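Local coordinates for protein S-adenosyl-L-methionine-dependent 2-deoxy-scyllo-inosamine dehydrogenase (Bacillus circulans, PDB 4M7S) that catalyses the radical S-adenosyl-L-methionine-dependent two-electron oxidation of 2-deoxy-scyllo-inosamine to amino-dideoxy-scyllo-inosose in butirosin biosynthesis, using two [4Fe-4S] clusters, at residues S173-V184 and G198-W209. Sequence-based numbering, arbitrary orientation.
Sequences SNLAVVTVLGNV and GNIGEQHISDIW
In the SPASM-family (Twitch-type) region that holds the auxiliary [4Fe-4S] cluster, a beta hairpin turning at Thr179-Gly182, a type I turn, pairs with the short, weakly bonded strand 198-199 and is covered by helix 205-209. Asn199 ties the turn to this strand: its ND2 donates to Leu181 O (2.8 Å) and to the side chain of Asn183, reaching OD1 at 2.9 Å. Both acceptors lie close to the Asn199 amide plane, although the two amides stand 86° apart and ND2 approaches Asn183 OD1 from above its carbonyl plane. Asn199 CG stands opposite the backbone N and beside the carbonyl carbon (chi1 -176°), which directs OD1 to the chain that follows, where it accepts from Gly201 N at 2.7 Å and closes an Asx turn. Backbone bonds Val184 N to Gly198 O and Ile200 N to Gly182 O flank the antiparallel, non-hydrogen-bonded Asn183-Asn199 pair. Away from the turn, toward helix 205-209, aliphatic side chains take over. Val184 CG2 meets Ile200 CG2 at 3.6 Å and Ile208 CD1 at 3.8 Å, while Val178 meets Ile200 tip to tip, CG1 to CD1, and sets CG2 against Ile205 CD1. Further along, the Trp209 ring presents its edge to the backbone, CZ3 lying 3.4 Å from Leu175 O and CZ2 3.5 Å from Ser173 O; its NE1 bonds Lys3 O. Strand 175-178 continues the sheet beside strand 7-10, whose Ile8 touches Val178 and Ile205, and helix 38-50 packs Leu40 and Leu44 against Ile200.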
loop_
_atom_site.group_PDB
_atom_site.type_symbol
_atom_site.label_atom_id
_atom_site.label_comp_id
_atom_site.label_asym_id
_atom_site.label_seq_id
_atom_site.Cartn_x
_atom_site.Cartn_y
_atom_site.Cartn_z
ATOM N N SER A 173 2.748 -6.770 -10.247
ATOM C CA SER A 173 2.554 -8.211 -10.097
ATOM C C SER A 173 2.400 -8.642 -8.631
ATOM O O SER A 173 2.005 -9.785 -8.350
ATOM C CB SER A 173 3.720 -8.975 -10.721
ATOM O OG SER A 173 3.879 -8.627 -12.080
ATOM N N ASN A 174 2.741 -7.743 -7.710
ATOM C CA ASN A 174 2.802 -8.084 -6.284
ATOM C C ASN A 174 1.952 -7.213 -5.366
ATOM O O ASN A 174 1.669 -7.584 -4.226
ATOM C CB ASN A 174 4.252 -8.010 -5.790
ATOM C CG ASN A 174 5.113 -9.104 -6.361
ATOM O OD1 ASN A 174 4.795 -10.282 -6.227
ATOM N ND2 ASN A 174 6.201 -8.723 -7.021
ATOM N N LEU A 175 1.561 -6.049 -5.857
ATOM C CA LEU A 175 1.010 -5.018 -4.987
ATOM C C LEU A 175 -0.293 -4.487 -5.547
ATOM O O LEU A 175 -0.384 -4.164 -6.738
ATOM C CB LEU A 175 2.029 -3.877 -4.863
ATOM C CG LEU A 175 1.892 -2.698 -3.889
ATOM C CD1 LEU A 175 1.534 -1.423 -4.630
ATOM C CD2 LEU A 175 0.903 -2.983 -2.765
ATOM N N ALA A 176 -1.308 -4.423 -4.688
ATOM C CA ALA A 176 -2.515 -3.663 -4.978
ATOM C C ALA A 176 -2.609 -2.514 -3.975
ATOM O O ALA A 176 -2.322 -2.697 -2.787
ATOM C CB ALA A 176 -3.755 -4.557 -4.879
ATOM N N VAL A 177 -3.022 -1.338 -4.448
ATOM C CA VAL A 177 -3.306 -0.223 -3.560
ATOM C C VAL A 177 -4.797 0.048 -3.589
ATOM O O VAL A 177 -5.392 0.062 -4.660
ATOM C CB VAL A 177 -2.572 1.064 -4.004
ATOM C CG1 VAL A 177 -2.951 2.243 -3.099
ATOM C CG2 VAL A 177 -1.076 0.856 -3.969
ATOM N N VAL A 178 -5.397 0.262 -2.418
ATOM C CA VAL A 178 -6.801 0.662 -2.321
ATOM C C VAL A 178 -6.870 2.048 -1.653
ATOM O O VAL A 178 -6.405 2.216 -0.528
ATOM C CB VAL A 178 -7.599 -0.353 -1.479
ATOM C CG1 VAL A 178 -9.055 0.100 -1.299
ATOM C CG2 VAL A 178 -7.522 -1.743 -2.092
ATOM N N THR A 179 -7.431 3.035 -2.354
ATOM C CA THR A 179 -7.484 4.405 -1.868
ATOM C C THR A 179 -8.663 4.582 -0.927
ATOM O O THR A 179 -9.465 3.647 -0.762
ATOM C CB THR A 179 -7.630 5.411 -3.022
ATOM O OG1 THR A 179 -8.937 5.284 -3.600
ATOM C CG2 THR A 179 -6.545 5.167 -4.093
ATOM N N VAL A 180 -8.781 5.771 -0.328
ATOM C CA VAL A 180 -9.826 6.008 0.677
ATOM C C VAL A 180 -11.206 5.768 0.118
ATOM O O VAL A 180 -12.116 5.411 0.859
ATOM C CB VAL A 180 -9.874 7.457 1.225
ATOM C CG1 VAL A 180 -9.444 7.502 2.680
ATOM C CG2 VAL A 180 -9.114 8.435 0.343
ATOM N N LEU A 181 -11.359 6.012 -1.181
ATOM C CA LEU A 181 -12.662 5.908 -1.824
ATOM C C LEU A 181 -12.831 4.573 -2.556
ATOM O O LEU A 181 -13.818 4.366 -3.263
ATOM C CB LEU A 181 -12.901 7.095 -2.760
ATOM C CG LEU A 181 -12.935 8.467 -2.079
ATOM C CD1 LEU A 181 -13.135 9.574 -3.098
ATOM C CD2 LEU A 181 -14.031 8.515 -1.012
ATOM N N GLY A 182 -11.873 3.669 -2.371
ATOM C CA GLY A 182 -12.002 2.305 -2.874
ATOM C C GLY A 182 -11.306 1.998 -4.195
ATOM O O GLY A 182 -11.307 0.855 -4.659
ATOM N N ASN A 183 -10.718 3.010 -4.818
ATOM C CA ASN A 183 -10.051 2.798 -6.102
ATOM C C ASN A 183 -8.845 1.895 -5.956
ATOM O O ASN A 183 -8.090 1.996 -4.984
ATOM C CB ASN A 183 -9.621 4.125 -6.717
ATOM C CG ASN A 183 -10.794 4.947 -7.186
ATOM O OD1 ASN A 183 -11.860 4.407 -7.494
ATOM N ND2 ASN A 183 -10.599 6.256 -7.276
ATOM N N VAL A 184 -8.658 1.008 -6.926
ATOM C CA VAL A 184 -7.530 0.091 -6.884
ATOM C C VAL A 184 -6.457 0.563 -7.869
ATOM O O VAL A 184 -6.739 0.779 -9.050
ATOM C CB VAL A 184 -7.976 -1.336 -7.215
ATOM C CG1 VAL A 184 -6.799 -2.312 -7.104
ATOM C CG2 VAL A 184 -9.116 -1.753 -6.278
ATOM N N GLY A 198 -10.056 -0.347 -10.922
ATOM C CA GLY A 198 -11.459 -0.555 -10.607
ATOM C C GLY A 198 -11.704 0.002 -9.221
ATOM O O GLY A 198 -10.877 0.749 -8.703
ATOM N N ASN A 199 -12.833 -0.357 -8.619
ATOM C CA ASN A 199 -13.182 0.135 -7.293
ATOM C C ASN A 199 -13.843 -1.004 -6.513
ATOM O O ASN A 199 -14.779 -1.631 -7.008
ATOM C CB ASN A 199 -14.120 1.349 -7.414
ATOM C CG ASN A 199 -14.439 1.983 -6.067
ATOM O OD1 ASN A 199 -15.142 1.385 -5.240
ATOM N ND2 ASN A 199 -13.924 3.198 -5.837
ATOM N N ILE A 200 -13.340 -1.283 -5.312
ATOM C CA ILE A 200 -13.811 -2.420 -4.522
ATOM C C ILE A 200 -15.204 -2.215 -3.929
ATOM O O ILE A 200 -15.817 -3.166 -3.435
ATOM C CB ILE A 200 -12.842 -2.770 -3.376
ATOM C CG1 ILE A 200 -12.704 -1.579 -2.424
ATOM C CG2 ILE A 200 -11.490 -3.201 -3.932
ATOM C CD1 ILE A 200 -12.314 -1.965 -1.042
ATOM N N GLY A 201 -15.703 -0.983 -3.977
ATOM C CA GLY A 201 -17.081 -0.718 -3.611
ATOM C C GLY A 201 -18.039 -1.184 -4.699
ATOM O O GLY A 201 -19.250 -1.258 -4.482
ATOM N N GLU A 202 -17.505 -1.504 -5.877
ATOM C CA GLU A 202 -18.357 -1.850 -7.015
ATOM C C GLU A 202 -18.032 -3.224 -7.593
ATOM O O GLU A 202 -18.767 -3.744 -8.423
ATOM C CB GLU A 202 -18.210 -0.815 -8.133
ATOM C CG GLU A 202 -18.181 0.639 -7.697
ATOM C CD GLU A 202 -17.678 1.557 -8.805
ATOM O OE1 GLU A 202 -17.660 1.118 -9.976
ATOM O OE2 GLU A 202 -17.294 2.709 -8.503
ATOM N N GLN A 203 -16.918 -3.802 -7.171
ATOM C CA GLN A 203 -16.420 -5.004 -7.816
ATOM C C GLN A 203 -15.419 -5.701 -6.909
ATOM O O GLN A 203 -14.705 -5.050 -6.153
ATOM C CB GLN A 203 -15.753 -4.626 -9.145
ATOM C CG GLN A 203 -15.282 -5.790 -9.985
ATOM C CD GLN A 203 -14.939 -5.366 -11.402
ATOM O OE1 GLN A 203 -14.459 -4.252 -11.633
ATOM N NE2 GLN A 203 -15.202 -6.247 -12.361
ATOM N N HIS A 204 -15.379 -7.028 -6.980
ATOM C CA HIS A 204 -14.473 -7.809 -6.151
ATOM C C HIS A 204 -13.025 -7.535 -6.520
ATOM O O HIS A 204 -12.670 -7.462 -7.700
ATOM C CB HIS A 204 -14.775 -9.303 -6.284
ATOM C CG HIS A 204 -14.229 -10.133 -5.162
ATOM N ND1 HIS A 204 -12.885 -10.373 -4.999
ATOM C CD2 HIS A 204 -14.858 -10.794 -4.156
ATOM C CE1 HIS A 204 -12.699 -11.130 -3.930
ATOM N NE2 HIS A 204 -13.879 -11.405 -3.404
ATOM N N ILE A 205 -12.182 -7.389 -5.507
ATOM C CA ILE A 205 -10.800 -7.030 -5.762
ATOM C C ILE A 205 -10.067 -8.115 -6.540
ATOM O O ILE A 205 -9.098 -7.826 -7.239
ATOM C CB ILE A 205 -10.042 -6.681 -4.478
ATOM C CG1 ILE A 205 -8.718 -5.985 -4.837
ATOM C CG2 ILE A 205 -9.859 -7.927 -3.612
ATOM C CD1 ILE A 205 -7.931 -5.518 -3.662
ATOM N N SER A 206 -10.538 -9.358 -6.444
ATOM C CA SER A 206 -9.916 -10.418 -7.215
ATOM C C SER A 206 -10.230 -10.240 -8.694
ATOM O O SER A 206 -9.395 -10.530 -9.558
ATOM C CB SER A 206 -10.411 -11.788 -6.756
ATOM O OG SER A 206 -9.829 -12.804 -7.548
ATOM N N ASP A 207 -11.452 -9.797 -8.984
ATOM C CA ASP A 207 -11.875 -9.572 -10.365
ATOM C C ASP A 207 -11.167 -8.360 -10.969
ATOM O O ASP A 207 -10.898 -8.322 -12.166
ATOM C CB ASP A 207 -13.390 -9.381 -10.437
ATOM C CG ASP A 207 -14.153 -10.648 -10.098
ATOM O OD1 ASP A 207 -13.655 -11.750 -10.408
ATOM O OD2 ASP A 207 -15.254 -10.535 -9.527
ATOM N N ILE A 208 -10.894 -7.362 -10.134
ATOM C CA ILE A 208 -10.143 -6.195 -10.569
ATOM C C ILE A 208 -8.704 -6.606 -10.865
ATOM O O ILE A 208 -8.166 -6.306 -11.930
ATOM C CB ILE A 208 -10.171 -5.096 -9.491
ATOM C CG1 ILE A 208 -11.600 -4.558 -9.328
ATOM C CG2 ILE A 208 -9.205 -3.967 -9.832
ATOM C CD1 ILE A 208 -11.785 -3.708 -8.076
ATOM N N TRP A 209 -8.097 -7.307 -9.912
ATOM C CA TRP A 209 -6.743 -7.825 -10.046
ATOM C C TRP A 209 -6.552 -8.627 -11.330
ATOM O O TRP A 209 -5.487 -8.570 -11.954
ATOM C CB TRP A 209 -6.396 -8.690 -8.825
ATOM C CG TRP A 209 -4.987 -9.222 -8.845
ATOM C CD1 TRP A 209 -4.587 -10.503 -9.137
ATOM C CD2 TRP A 209 -3.799 -8.481 -8.572
ATOM N NE1 TRP A 209 -3.219 -10.595 -9.054
ATOM C CE2 TRP A 209 -2.713 -9.366 -8.712
ATOM C CE3 TRP A 209 -3.547 -7.144 -8.235
ATOM C CZ2 TRP A 209 -1.390 -8.957 -8.517
ATOM C CZ3 TRP A 209 -2.245 -6.744 -8.036
ATOM C CH2 TRP A 209 -1.178 -7.648 -8.185
#